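Local coordinates for cystathionine beta-lyase family protein, YNBB B.subtilis ortholog (PDB 3HVY) that is probably a pyridoxal phosphate-dependent lyase of the methionine gamma-lyase family, perhaps a cystathionine beta-lyase involved in aluminium resistance, at residues Lys178-Arg184 / Val213-Asn219; Ile203-Arg207 / Val233-Ile237; Tyr221-Glu226 / Arg330-Ile334; Ser388-Asp394 / Tyr404-Leu409. All coordinates share one frame; numbering follows the deposited sequence.

Interaction 1: residues Lys178-Arg184 / Val213-Asn219; sequences KLIHIQR and VIVFVDN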
loop_
_atom_site.group_PDB
_atom_site.type_symbol
_atom_site.label_atom_id
_atom_site.label_comp_id
_atom_site.label_asym_id
_atom_site.label_seq_id
_atom_site.Cartn_x
_atom_site.Cartn_y
_atom_site.Cartn_z
ATOM N N LYS D 178 -25.814 33.715 3.243
ATOM C CA LYS D 178 -24.447 33.770 2.719
ATOM C C LYS D 178 -24.093 32.707 1.681
ATOM O O LYS D 178 -23.115 32.856 0.916
ATOM C CB LYS D 178 -23.466 33.649 3.884
ATOM C CG LYS D 178 -23.676 34.661 5.034
ATOM C CD LYS D 178 -23.606 36.117 4.596
ATOM C CE LYS D 178 -23.684 37.052 5.787
ATOM N NZ LYS D 178 -23.241 38.356 5.324
ATOM N N LEU D 179 -24.889 31.650 1.641
ATOM C CA LEU D 179 -24.610 30.491 0.802
ATOM C C LEU D 179 -25.911 29.908 0.324
ATOM O O LEU D 179 -26.856 29.740 1.092
ATOM C CB LEU D 179 -23.818 29.446 1.597
ATOM C CG LEU D 179 -23.352 28.198 0.823
ATOM C CD1 LEU D 179 -22.040 27.718 1.396
ATOM C CD2 LEU D 179 -24.415 27.070 0.840
ATOM N N ILE D 180 -25.958 29.676 -0.972
ATOM C CA ILE D 180 -27.039 28.994 -1.654
ATOM C C ILE D 180 -26.495 27.622 -2.070
ATOM O O ILE D 180 -25.403 27.504 -2.691
ATOM C CB ILE D 180 -27.510 29.810 -2.873
ATOM C CG1 ILE D 180 -28.356 31.003 -2.385
ATOM C CG2 ILE D 180 -28.268 28.958 -3.891
ATOM C CD1 ILE D 180 -28.890 31.855 -3.480
ATOM N N HIS D 181 -27.262 26.614 -1.698
ATOM C CA HIS D 181 -26.968 25.223 -1.965
ATOM C C HIS D 181 -27.871 24.668 -3.073
ATOM O O HIS D 181 -29.096 24.716 -2.965
ATOM C CB HIS D 181 -27.116 24.461 -0.650
ATOM C CG HIS D 181 -27.287 22.979 -0.813
ATOM N ND1 HIS D 181 -28.435 22.331 -0.424
ATOM C CD2 HIS D 181 -26.481 22.034 -1.344
ATOM C CE1 HIS D 181 -28.316 21.041 -0.697
ATOM N NE2 HIS D 181 -27.151 20.842 -1.288
ATOM N N ILE D 182 -27.242 24.234 -4.168
ATOM C CA ILE D 182 -27.927 23.583 -5.283
ATOM C C ILE D 182 -27.465 22.117 -5.274
ATOM O O ILE D 182 -26.290 21.839 -5.189
ATOM C CB ILE D 182 -27.572 24.227 -6.624
ATOM C CG1 ILE D 182 -27.982 25.716 -6.606
ATOM C CG2 ILE D 182 -28.201 23.449 -7.814
ATOM C CD1 ILE D 182 -27.595 26.528 -7.865
ATOM N N GLN D 183 -28.403 21.191 -5.328
ATOM C CA GLN D 183 -28.075 19.750 -5.536
ATOM C C GLN D 183 -28.304 19.402 -7.038
ATOM O O GLN D 183 -29.417 19.515 -7.548
ATOM C CB GLN D 183 -28.993 18.941 -4.654
ATOM C CG GLN D 183 -28.699 17.471 -4.603
ATOM C CD GLN D 183 -29.531 16.779 -3.547
ATOM O OE1 GLN D 183 -29.504 17.164 -2.367
ATOM N NE2 GLN D 183 -30.271 15.733 -3.954
ATOM N N ARG D 184 -27.257 18.985 -7.738
ATOM C CA ARG D 184 -27.367 18.658 -9.161
ATOM C C ARG D 184 -28.185 17.379 -9.395
ATOM O O ARG D 184 -29.146 17.368 -10.167
ATOM C CB ARG D 184 -25.970 18.531 -9.761
ATOM C CG ARG D 184 -25.942 18.142 -11.220
ATOM C CD ARG D 184 -24.483 18.223 -11.758
ATOM N NE ARG D 184 -24.425 17.816 -13.138
ATOM C CZ ARG D 184 -23.305 17.776 -13.863
ATOM N NH1 ARG D 184 -22.130 18.111 -13.332
ATOM N NH2 ARG D 184 -23.363 17.373 -15.110
ATOM N N VAL D 213 -23.344 36.365 -2.760
ATOM C CA VAL D 213 -23.783 35.111 -2.127
ATOM C C VAL D 213 -23.011 33.944 -2.754
ATOM O O VAL D 213 -22.831 33.895 -3.960
ATOM C CB VAL D 213 -25.336 34.939 -2.224
ATOM C CG1 VAL D 213 -25.792 34.878 -3.717
ATOM C CG2 VAL D 213 -25.795 33.729 -1.454
ATOM N N ILE D 214 -22.515 33.032 -1.915
ATOM C CA ILE D 214 -21.789 31.870 -2.403
ATOM C C ILE D 214 -22.732 30.870 -3.047
ATOM O O ILE D 214 -23.669 30.402 -2.434
ATOM C CB ILE D 214 -20.993 31.165 -1.230
ATOM C CG1 ILE D 214 -20.106 32.220 -0.526
ATOM C CG2 ILE D 214 -20.225 29.952 -1.765
ATOM C CD1 ILE D 214 -19.419 31.776 0.796
ATOM N N VAL D 215 -22.499 30.528 -4.296
ATOM C CA VAL D 215 -23.283 29.476 -4.923
ATOM C C VAL D 215 -22.490 28.157 -4.893
ATOM O O VAL D 215 -21.448 28.004 -5.561
ATOM C CB VAL D 215 -23.706 29.860 -6.328
ATOM C CG1 VAL D 215 -24.317 28.636 -7.031
ATOM C CG2 VAL D 215 -24.644 31.064 -6.277
ATOM N N PHE D 216 -22.982 27.245 -4.062
ATOM C CA PHE D 216 -22.447 25.910 -3.862
ATOM C C PHE D 216 -23.276 24.877 -4.594
ATOM O O PHE D 216 -24.521 24.871 -4.472
ATOM C CB PHE D 216 -22.405 25.542 -2.367
ATOM C CG PHE D 216 -22.042 24.098 -2.127
ATOM C CD1 PHE D 216 -20.754 23.627 -2.398
ATOM C CD2 PHE D 216 -22.959 23.218 -1.641
ATOM C CE1 PHE D 216 -20.437 22.268 -2.194
ATOM C CE2 PHE D 216 -22.622 21.894 -1.443
ATOM C CZ PHE D 216 -21.365 21.436 -1.741
ATOM N N VAL D 217 -22.611 24.034 -5.394
ATOM C CA VAL D 217 -23.306 22.866 -6.043
ATOM C C VAL D 217 -22.704 21.505 -5.617
ATOM O O VAL D 217 -21.520 21.261 -5.787
ATOM C CB VAL D 217 -23.262 22.973 -7.571
ATOM C CG1 VAL D 217 -24.109 21.882 -8.296
ATOM C CG2 VAL D 217 -23.728 24.376 -7.995
ATOM N N ASP D 218 -23.537 20.660 -5.024
ATOM C CA ASP D 218 -23.227 19.256 -4.761
ATOM C C ASP D 218 -23.183 18.605 -6.131
ATOM O O ASP D 218 -24.225 18.482 -6.787
ATOM C CB ASP D 218 -24.342 18.678 -3.903
ATOM C CG ASP D 218 -24.246 17.171 -3.725
ATOM O OD1 ASP D 218 -23.362 16.553 -4.365
ATOM O OD2 ASP D 218 -25.104 16.605 -2.966
ATOM N N ASN D 219 -21.979 18.251 -6.598
ATOM C CA ASN D 219 -21.796 17.779 -7.987
ATOM C C ASN D 219 -21.773 16.254 -8.100
ATOM O O ASN D 219 -21.415 15.726 -9.133
ATOM C CB ASN D 219 -20.478 18.320 -8.534
ATOM C CG ASN D 219 -20.487 18.436 -10.016
ATOM O OD1 ASN D 219 -21.537 18.726 -10.602
ATOM N ND2 ASN D 219 -19.311 18.196 -10.668
HETATM O O HOH W 1 -26.857 18.101 -1.618
#
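Two parallel strands of a beta-alpha-beta unit, 177-183 and 214-218, pair in the mixed seven-stranded sheet of a pyridoxal phosphate (PLP) enzyme, the crossover being helix 196-207. L179 to Q183 lie level with I214 to D218 in a backbone ladder whose I180 N to I214 O bond measures 2.8 Å and 173°. On one face the rings of H181 and F216 lie side by side, rim to rim, with CD2 of H181 3.7 Å from CD2 of F216 and the planes 23° apart. Water 1, in the imidazole plane, lies 2.8 Å from H181 NE2 and donates to Q183 OE1 and D218 OD2. H181 ND1 is hydrogen-bonded to S121 OG, Q183 NE2 donates to S185 O, and D218 OD1 accepts from C220 N. D218 OD2 is also hydrogen-bonded to N1 of the PLP-modified lysine at position 244, the cofactor contact familiar from this fold. The other face is aliphatic: I182 CD1 reaches V215 CG1 at 4.0 Å. Past the strand ends, R184 is extended from CG to NE, which carries its guanidinium alongside the N219 amide. NH1 donates to N219 OD1 at 2.9 Å, the oxygen lying in the guanidinium plane.

Interaction 2: residues Ile203-Arg207 / Val233-Ile237; sequences IKSIR and VGADI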
loop_
_atom_site.group_PDB
_atom_site.type_symbol
_atom_site.label_atom_id
_atom_site.label_comp_id
_atom_site.label_asym_id
_atom_site.label_seq_id
_atom_site.Cartn_x
_atom_site.Cartn_y
_atom_site.Cartn_z
ATOM N N ILE D 203 -28.326 30.414 -11.757
ATOM C CA ILE D 203 -27.244 31.257 -11.232
ATOM C C ILE D 203 -27.350 32.661 -11.816
ATOM O O ILE D 203 -27.223 33.632 -11.096
ATOM C CB ILE D 203 -25.849 30.637 -11.465
ATOM C CG1 ILE D 203 -25.740 29.333 -10.669
ATOM C CG2 ILE D 203 -24.764 31.625 -11.039
ATOM C CD1 ILE D 203 -24.406 28.565 -10.742
ATOM N N LYS D 204 -27.608 32.734 -13.119
ATOM C CA LYS D 204 -27.809 34.003 -13.827
ATOM C C LYS D 204 -28.929 34.780 -13.158
ATOM O O LYS D 204 -28.824 35.987 -12.981
ATOM C CB LYS D 204 -28.102 33.711 -15.307
ATOM C CG LYS D 204 -27.963 34.851 -16.235
ATOM C CD LYS D 204 -27.925 34.449 -17.713
ATOM C CE LYS D 204 -28.107 35.756 -18.574
ATOM N NZ LYS D 204 -27.911 35.600 -20.066
ATOM N N SER D 205 -29.992 34.111 -12.729
ATOM C CA SER D 205 -31.040 34.811 -11.990
ATOM C C SER D 205 -30.588 35.294 -10.637
ATOM O O SER D 205 -30.975 36.379 -10.211
ATOM C CB SER D 205 -32.267 33.921 -11.747
ATOM O OG SER D 205 -32.933 33.678 -12.959
ATOM N N ILE D 206 -29.849 34.457 -9.912
ATOM C CA ILE D 206 -29.312 34.867 -8.625
ATOM C C ILE D 206 -28.442 36.121 -8.825
ATOM O O ILE D 206 -28.559 37.078 -8.068
ATOM C CB ILE D 206 -28.525 33.726 -7.937
ATOM C CG1 ILE D 206 -29.491 32.646 -7.445
ATOM C CG2 ILE D 206 -27.639 34.234 -6.728
ATOM C CD1 ILE D 206 -28.802 31.312 -7.202
ATOM N N ARG D 207 -27.605 36.113 -9.865
ATOM C CA ARG D 207 -26.692 37.212 -10.071
ATOM C C ARG D 207 -27.361 38.516 -10.519
ATOM O O ARG D 207 -26.707 39.550 -10.539
ATOM C CB ARG D 207 -25.577 36.822 -11.017
ATOM C CG ARG D 207 -24.699 35.697 -10.498
ATOM C CD ARG D 207 -24.263 35.903 -9.052
ATOM N NE ARG D 207 -23.305 34.884 -8.598
ATOM C CZ ARG D 207 -23.034 34.604 -7.321
ATOM N NH1 ARG D 207 -23.637 35.230 -6.333
ATOM N NH2 ARG D 207 -22.160 33.676 -7.033
ATOM N N VAL D 233 -20.448 27.518 -15.193
ATOM C CA VAL D 233 -21.630 28.385 -15.355
ATOM C C VAL D 233 -21.957 29.193 -14.094
ATOM O O VAL D 233 -23.112 29.470 -13.797
ATOM C CB VAL D 233 -22.854 27.541 -15.899
ATOM C CG1 VAL D 233 -22.520 26.988 -17.319
ATOM C CG2 VAL D 233 -23.185 26.441 -15.000
ATOM N N GLY D 234 -20.929 29.496 -13.303
ATOM C CA GLY D 234 -21.055 30.415 -12.163
ATOM C C GLY D 234 -21.023 29.855 -10.764
ATOM O O GLY D 234 -21.211 30.600 -9.815
ATOM N N ALA D 235 -20.853 28.554 -10.603
ATOM C CA ALA D 235 -20.761 28.003 -9.284
ATOM C C ALA D 235 -19.474 28.531 -8.647
ATOM O O ALA D 235 -18.423 28.553 -9.305
ATOM C CB ALA D 235 -20.751 26.425 -9.330
ATOM N N ASP D 236 -19.549 28.926 -7.373
ATOM C CA ASP D 236 -18.381 29.376 -6.599
ATOM C C ASP D 236 -17.585 28.248 -5.972
ATOM O O ASP D 236 -16.406 28.375 -5.729
ATOM C CB ASP D 236 -18.827 30.308 -5.488
ATOM C CG ASP D 236 -19.373 31.627 -6.023
ATOM O OD1 ASP D 236 -18.702 32.235 -6.866
ATOM O OD2 ASP D 236 -20.476 32.029 -5.598
ATOM N N ILE D 237 -18.251 27.145 -5.689
ATOM C CA ILE D 237 -17.651 26.030 -5.059
ATOM C C ILE D 237 -18.519 24.805 -5.305
ATOM O O ILE D 237 -19.759 24.872 -5.338
ATOM C CB ILE D 237 -17.384 26.310 -3.547
ATOM C CG1 ILE D 237 -16.647 25.147 -2.889
ATOM C CG2 ILE D 237 -18.649 26.753 -2.802
ATOM C CD1 ILE D 237 -16.178 25.415 -1.408
HETATM O O HOH W 2 -21.411 33.260 -10.061
#
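A helix-to-loop contact, part apolar and part ionic, sets the C-terminal part of helix 196-207 against the loop that leads into strand 237-241, beside the central sheet of the PLP-dependent fold. I203 supplies the apolar part. Its CD1 rests on backbone, 3.4 Å from V233 O and 3.6 Å from A235 N, while CG2 lies 3.9 Å from G234 O. G234, at phi 108°, has no side chain, and its backbone comes close to I203. One turn later R207, whose N is hydrogen-bonded to I203 O, sends its side chain toward the loop. The chain bends at chi2, and the guanidinium meets the D236 carboxylate from the opposite direction with the two planes 47° apart. R207 NH2 and D236 OD2 form a salt bridge at 2.8 Å, although its N-H...O angle of 120° makes the hydrogen bond weak. R207 NH1 donates to V213 O and N210 O in the loop before strand 214-218, and D236 OD2 accepts from V215 N in that strand. Water 2 bridges helix and loop, accepting from R207 NE at 2.9 Å and donating to G234 O at 2.7 Å.

Interaction 3: residues Tyr221-Glu226 / Arg330-Ile334; sequences YGEFVE and RTDII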
loop_
_atom_site.group_PDB
_atom_site.type_symbol
_atom_site.label_atom_id
_atom_site.label_comp_id
_atom_site.label_asym_id
_atom_site.label_seq_id
_atom_site.Cartn_x
_atom_site.Cartn_y
_atom_site.Cartn_z
ATOM N N TYR D 221 -22.212 12.543 -8.866
ATOM C CA TYR D 221 -22.739 11.747 -9.973
ATOM C C TYR D 221 -22.765 12.469 -11.295
ATOM O O TYR D 221 -23.134 11.895 -12.327
ATOM C CB TYR D 221 -24.139 11.272 -9.711
ATOM C CG TYR D 221 -24.281 10.243 -8.596
ATOM C CD1 TYR D 221 -23.756 8.989 -8.752
ATOM C CD2 TYR D 221 -25.000 10.506 -7.438
ATOM C CE1 TYR D 221 -23.927 8.014 -7.822
ATOM C CE2 TYR D 221 -25.164 9.493 -6.454
ATOM C CZ TYR D 221 -24.628 8.260 -6.688
ATOM O OH TYR D 221 -24.739 7.220 -5.789
ATOM N N GLY D 222 -22.380 13.724 -11.299
ATOM C CA GLY D 222 -22.493 14.485 -12.537
ATOM C C GLY D 222 -21.184 14.687 -13.293
ATOM O O GLY D 222 -21.187 15.202 -14.405
ATOM N N GLU D 223 -20.060 14.323 -12.715
ATOM C CA GLU D 223 -18.782 14.678 -13.323
ATOM C C GLU D 223 -18.654 14.000 -14.628
ATOM O O GLU D 223 -18.923 12.829 -14.709
ATOM C CB GLU D 223 -17.603 14.266 -12.432
ATOM C CG GLU D 223 -17.632 14.878 -10.991
ATOM C CD GLU D 223 -18.420 14.065 -9.964
ATOM O OE1 GLU D 223 -19.053 13.043 -10.320
ATOM O OE2 GLU D 223 -18.395 14.465 -8.767
ATOM N N PHE D 224 -18.234 14.748 -15.645
ATOM C CA PHE D 224 -18.062 14.274 -17.035
ATOM C C PHE D 224 -19.282 13.722 -17.768
ATOM O O PHE D 224 -19.123 13.163 -18.877
ATOM C CB PHE D 224 -16.955 13.236 -17.091
ATOM C CG PHE D 224 -15.649 13.728 -16.547
ATOM C CD1 PHE D 224 -15.114 14.922 -16.976
ATOM C CD2 PHE D 224 -14.966 13.007 -15.573
ATOM C CE1 PHE D 224 -13.903 15.393 -16.473
ATOM C CE2 PHE D 224 -13.768 13.503 -15.027
ATOM C CZ PHE D 224 -13.239 14.674 -15.500
ATOM N N VAL D 225 -20.484 13.914 -17.220
ATOM C CA VAL D 225 -21.673 13.516 -17.919
ATOM C C VAL D 225 -22.032 14.536 -19.034
ATOM O O VAL D 225 -22.596 14.170 -20.069
ATOM C CB VAL D 225 -22.843 13.261 -16.967
ATOM C CG1 VAL D 225 -24.142 12.936 -17.816
ATOM C CG2 VAL D 225 -22.470 12.119 -15.984
ATOM N N GLU D 226 -21.712 15.798 -18.814
ATOM C CA GLU D 226 -21.858 16.827 -19.825
ATOM C C GLU D 226 -20.462 17.365 -20.136
ATOM O O GLU D 226 -19.474 17.039 -19.460
ATOM C CB GLU D 226 -22.774 17.963 -19.341
ATOM C CG GLU D 226 -24.225 17.533 -19.038
ATOM C CD GLU D 226 -25.189 18.704 -18.896
ATOM O OE1 GLU D 226 -25.150 19.582 -19.754
ATOM O OE2 GLU D 226 -26.030 18.729 -17.966
ATOM N N ARG D 330 -28.722 13.356 -20.396
ATOM C CA ARG D 330 -28.366 13.205 -19.009
ATOM C C ARG D 330 -27.411 14.242 -18.432
ATOM O O ARG D 330 -26.621 14.890 -19.141
ATOM C CB ARG D 330 -27.774 11.801 -18.820
ATOM C CG ARG D 330 -28.637 10.657 -19.372
ATOM C CD ARG D 330 -30.011 10.755 -18.873
ATOM N NE ARG D 330 -31.003 9.809 -19.437
ATOM C CZ ARG D 330 -31.295 8.636 -18.881
ATOM N NH1 ARG D 330 -30.628 8.211 -17.837
ATOM N NH2 ARG D 330 -32.246 7.871 -19.382
ATOM N N THR D 331 -27.538 14.396 -17.123
ATOM C CA THR D 331 -26.633 15.214 -16.371
ATOM C C THR D 331 -25.922 14.447 -15.285
ATOM O O THR D 331 -24.885 14.930 -14.755
ATOM C CB THR D 331 -27.366 16.435 -15.780
ATOM O OG1 THR D 331 -26.398 17.417 -15.447
ATOM C CG2 THR D 331 -28.177 16.085 -14.536
ATOM N N ASP D 332 -26.487 13.283 -14.894
ATOM C CA ASP D 332 -25.840 12.375 -13.973
ATOM C C ASP D 332 -26.003 10.920 -14.459
ATOM O O ASP D 332 -26.539 10.689 -15.532
ATOM C CB ASP D 332 -26.316 12.593 -12.544
ATOM C CG ASP D 332 -27.747 12.219 -12.354
ATOM O OD1 ASP D 332 -28.213 11.378 -13.131
ATOM O OD2 ASP D 332 -28.405 12.732 -11.431
ATOM N N ILE D 333 -25.484 9.976 -13.693
ATOM C CA ILE D 333 -25.491 8.549 -14.070
ATOM C C ILE D 333 -26.673 7.742 -13.509
ATOM O O ILE D 333 -26.734 6.526 -13.667
ATOM C CB ILE D 333 -24.169 7.814 -13.688
ATOM C CG1 ILE D 333 -23.904 7.854 -12.190
ATOM C CG2 ILE D 333 -22.939 8.384 -14.457
ATOM C CD1 ILE D 333 -22.853 6.839 -11.706
ATOM N N ILE D 334 -27.625 8.415 -12.904
ATOM C CA ILE D 334 -28.711 7.724 -12.228
ATOM C C ILE D 334 -29.901 7.443 -13.153
ATOM O O ILE D 334 -30.236 8.280 -13.989
ATOM C CB ILE D 334 -29.266 8.553 -11.071
ATOM C CG1 ILE D 334 -28.147 9.009 -10.121
ATOM C CG2 ILE D 334 -30.373 7.768 -10.316
ATOM C CD1 ILE D 334 -27.304 7.891 -9.637
HETATM O O HOH W 3 -24.868 14.586 -21.264
#
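The Y221 ring meets two consecutive isoleucines in different ways. I334 CD1 stands over the centre of one face, 3.7 Å from the ring centroid and only 8° off the normal, a well-centred CH-pi contact. I333 crosses the tyrosine at about a right angle, bringing CG1 to 3.6 Å from Y221 CD1. The Y221 hydroxyl is hydrogen-bonded to S388 OG. An Asx turn at D332 holds this backbone: D332 OD1 accepts from I334 N at 3.0 Å with the donor well above the carboxylate plane, while OD2 accepts from S193 OG and S185 OG. In the backbone, Y221 O accepts a weak hydrogen bond from I333 N (3.3 Å, 130°).

V225 lies against the other loop's backbone, its CG1 3.4 Å from R330 O. At the far end E226 and T331 cross at a slant. T331 OG1, anti to its own backbone N (chi1 -161°), donates to E226 OE2 at 2.9 Å; OE2 accepts with its anti lone pair, and also takes I196 N. Water 3 donates to V225 O and R330 O.

The contact thus joins the loop after strand 214-218 to the one entering strand 334-338. V225 and R330 touch helix 287-317, and I333 and I334 lean on strand 402-406.

Interaction 4: residues Ser388-Asp394 / Tyr404-Leu409; sequences SIELSAD and YLQGGL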
loop_
_atom_site.group_PDB
_atom_site.type_symbol
_atom_site.label_atom_id
_atom_site.label_comp_id
_atom_site.label_asym_id
_atom_site.label_seq_id
_atom_site.Cartn_x
_atom_site.Cartn_y
_atom_site.Cartn_z
ATOM N N SER D 388 -20.240 4.063 -6.269
ATOM C CA SER D 388 -21.437 3.921 -7.082
ATOM C C SER D 388 -21.231 4.143 -8.562
ATOM O O SER D 388 -22.191 4.040 -9.320
ATOM C CB SER D 388 -22.654 4.612 -6.478
ATOM O OG SER D 388 -22.329 5.869 -5.965
ATOM N N ILE D 389 -19.971 4.310 -9.000
ATOM C CA ILE D 389 -19.696 4.296 -10.412
ATOM C C ILE D 389 -19.692 2.812 -10.885
ATOM O O ILE D 389 -19.711 2.517 -12.090
ATOM C CB ILE D 389 -18.366 5.026 -10.711
ATOM C CG1 ILE D 389 -18.125 5.240 -12.205
ATOM C CG2 ILE D 389 -17.188 4.281 -10.035
ATOM C CD1 ILE D 389 -19.244 5.977 -12.939
ATOM N N GLU D 390 -19.628 1.885 -9.949
ATOM C CA GLU D 390 -19.770 0.466 -10.264
ATOM C C GLU D 390 -21.238 0.128 -10.231
ATOM O O GLU D 390 -21.998 0.732 -9.460
ATOM C CB GLU D 390 -19.044 -0.429 -9.270
ATOM C CG GLU D 390 -17.609 -0.140 -9.086
ATOM C CD GLU D 390 -16.855 -1.186 -8.265
ATOM O OE1 GLU D 390 -17.050 -2.437 -8.484
ATOM O OE2 GLU D 390 -16.004 -0.738 -7.428
ATOM N N LEU D 391 -21.627 -0.883 -10.998
ATOM C CA LEU D 391 -23.013 -1.289 -11.117
ATOM C C LEU D 391 -23.590 -1.554 -9.735
ATOM O O LEU D 391 -23.107 -2.408 -8.964
ATOM C CB LEU D 391 -23.194 -2.528 -12.009
ATOM C CG LEU D 391 -24.649 -2.912 -12.295
ATOM C CD1 LEU D 391 -25.383 -1.819 -13.092
ATOM C CD2 LEU D 391 -24.767 -4.266 -12.973
ATOM N N SER D 392 -24.636 -0.818 -9.442
ATOM C CA SER D 392 -25.314 -0.920 -8.124
ATOM C C SER D 392 -26.748 -0.396 -8.223
ATOM O O SER D 392 -27.139 0.171 -9.225
ATOM C CB SER D 392 -24.518 -0.093 -7.128
ATOM O OG SER D 392 -24.220 1.223 -7.653
ATOM N N ALA D 393 -27.556 -0.607 -7.190
ATOM C CA ALA D 393 -28.936 -0.174 -7.219
ATOM C C ALA D 393 -29.412 -0.099 -5.777
ATOM O O ALA D 393 -28.870 -0.764 -4.890
ATOM C CB ALA D 393 -29.779 -1.150 -7.973
ATOM N N ASP D 394 -30.419 0.724 -5.547
ATOM C CA ASP D 394 -30.999 0.880 -4.212
ATOM C C ASP D 394 -32.380 1.468 -4.295
ATOM O O ASP D 394 -32.765 2.028 -5.330
ATOM C CB ASP D 394 -30.121 1.747 -3.309
ATOM C CG ASP D 394 -29.634 3.021 -3.992
ATOM O OD1 ASP D 394 -28.596 2.997 -4.697
ATOM O OD2 ASP D 394 -30.265 4.060 -3.780
ATOM N N TYR D 404 -33.647 2.671 -8.079
ATOM C CA TYR D 404 -32.617 3.524 -8.630
ATOM C C TYR D 404 -31.399 2.708 -8.959
ATOM O O TYR D 404 -30.844 2.067 -8.081
ATOM C CB TYR D 404 -32.288 4.644 -7.652
ATOM C CG TYR D 404 -33.511 5.430 -7.245
ATOM C CD1 TYR D 404 -33.884 6.583 -7.906
ATOM C CD2 TYR D 404 -34.300 4.999 -6.217
ATOM C CE1 TYR D 404 -35.028 7.280 -7.521
ATOM C CE2 TYR D 404 -35.420 5.668 -5.854
ATOM C CZ TYR D 404 -35.785 6.815 -6.512
ATOM O OH TYR D 404 -36.941 7.508 -6.126
ATOM N N LEU D 405 -31.015 2.733 -10.237
ATOM C CA LEU D 405 -29.867 2.010 -10.760
ATOM C C LEU D 405 -28.810 3.014 -11.151
ATOM O O LEU D 405 -29.111 4.067 -11.682
ATOM C CB LEU D 405 -30.265 1.213 -12.017
ATOM C CG LEU D 405 -29.141 0.433 -12.717
ATOM C CD1 LEU D 405 -29.077 -0.934 -12.132
ATOM C CD2 LEU D 405 -29.316 0.316 -14.208
ATOM N N GLN D 406 -27.571 2.720 -10.829
ATOM C CA GLN D 406 -26.473 3.543 -11.301
ATOM C C GLN D 406 -25.192 2.772 -11.414
ATOM O O GLN D 406 -24.990 1.791 -10.726
ATOM C CB GLN D 406 -26.216 4.771 -10.449
ATOM C CG GLN D 406 -25.763 4.509 -9.075
ATOM C CD GLN D 406 -26.891 4.148 -8.206
ATOM O OE1 GLN D 406 -27.889 4.860 -8.155
ATOM N NE2 GLN D 406 -26.775 3.024 -7.529
ATOM N N GLY D 407 -24.346 3.210 -12.332
ATOM C CA GLY D 407 -23.018 2.669 -12.453
ATOM C C GLY D 407 -22.885 1.585 -13.476
ATOM O O GLY D 407 -23.850 1.168 -14.067
ATOM N N GLY D 408 -21.645 1.166 -13.654
ATOM C CA GLY D 408 -21.244 0.149 -14.574
ATOM C C GLY D 408 -19.860 0.504 -15.106
ATOM O O GLY D 408 -19.712 1.433 -15.932
ATOM N N LEU D 409 -18.850 -0.226 -14.639
ATOM C CA LEU D 409 -17.480 0.029 -15.096
ATOM C C LEU D 409 -17.408 -0.152 -16.590
ATOM O O LEU D 409 -16.563 0.454 -17.253
ATOM C CB LEU D 409 -16.491 -0.882 -14.410
ATOM C CG LEU D 409 -16.384 -0.711 -12.879
ATOM C CD1 LEU D 409 -15.637 -1.867 -12.259
ATOM C CD2 LEU D 409 -15.805 0.662 -12.464
HETATM O O HOH W 4 -19.686 -2.423 -12.696
HETATM O O HOH W 5 -29.176 5.911 -6.061
#
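Q406 and S392, an antiparallel hydrogen-bonded pair in the hairpin of strands 392-396 and 402-406, are joined through backbone and side chain alike. S392 N donates to Q406 O at 2.9 Å, and Q406 N returns a bond to S392 O. Both side chains lie on one face of the sheet, and there Q406 NE2 donates to S392 OG at 3.1 Å, the angle of 176° and an oxygen lying in the amide plane indicating good alignment. The glutamine folds back to reach it, with CG between the backbone N and carbonyl carbon (chi1 65°) and a bend at chi2. NE2 also makes a weak bond, 3.4 Å, to OD1 of D394, whose side chain crosses that of Q406 at about a right angle. D394 OD2 is hydrogen-bonded to Y188, and Y404 OH to the carbonyl of G189.

Farther along, D394 and Y404 form a second backbone pair, and D394 O sits at the edge of the Y404 ring. In the other direction, beyond the strand ends, G408 N donates to I389 O at 2.8 Å, arriving from above the carbonyl plane. The chains close up here, with G407 CA 3.3 Å from I389 O. Water 4 bridges the N-H groups of L391 and L409.

Apolar contacts complete the interface. L391 CD1 meets L405 CD1 at 3.9 Å, and E390 CG runs alongside L409. The hairpin belongs to the five-stranded antiparallel sheet, between strands 334-338 and 376-379. I389 and L405 touch helix 287-317, L391 and L405 helix 411-422, and L409 meets E292 of a second subunit.

Interactions 1, 3 and 4 are buried, whereas interaction 2 is partly exposed. Interactions 1 and 2 belong to one beta-alpha-beta region: the first pairs its strands within the sheet, the second ties its helix to a loop, and the two touch directly where D236 N meets V215 O. Interaction 4 joins strands in the other, antiparallel sheet, its centre about 25 Å from that of interaction 1. Interaction 3 lies between the two sheets, touching interaction 1 through R184 NH2 and T331 OG1, and interaction 4 through its tyrosine and isoleucines. Regular backbone ladders dominate interactions 1 and 4, whereas interaction 2 combines a salt bridge with isoleucine packing on backbone and interaction 3 relies on CH-pi and carboxylate contacts.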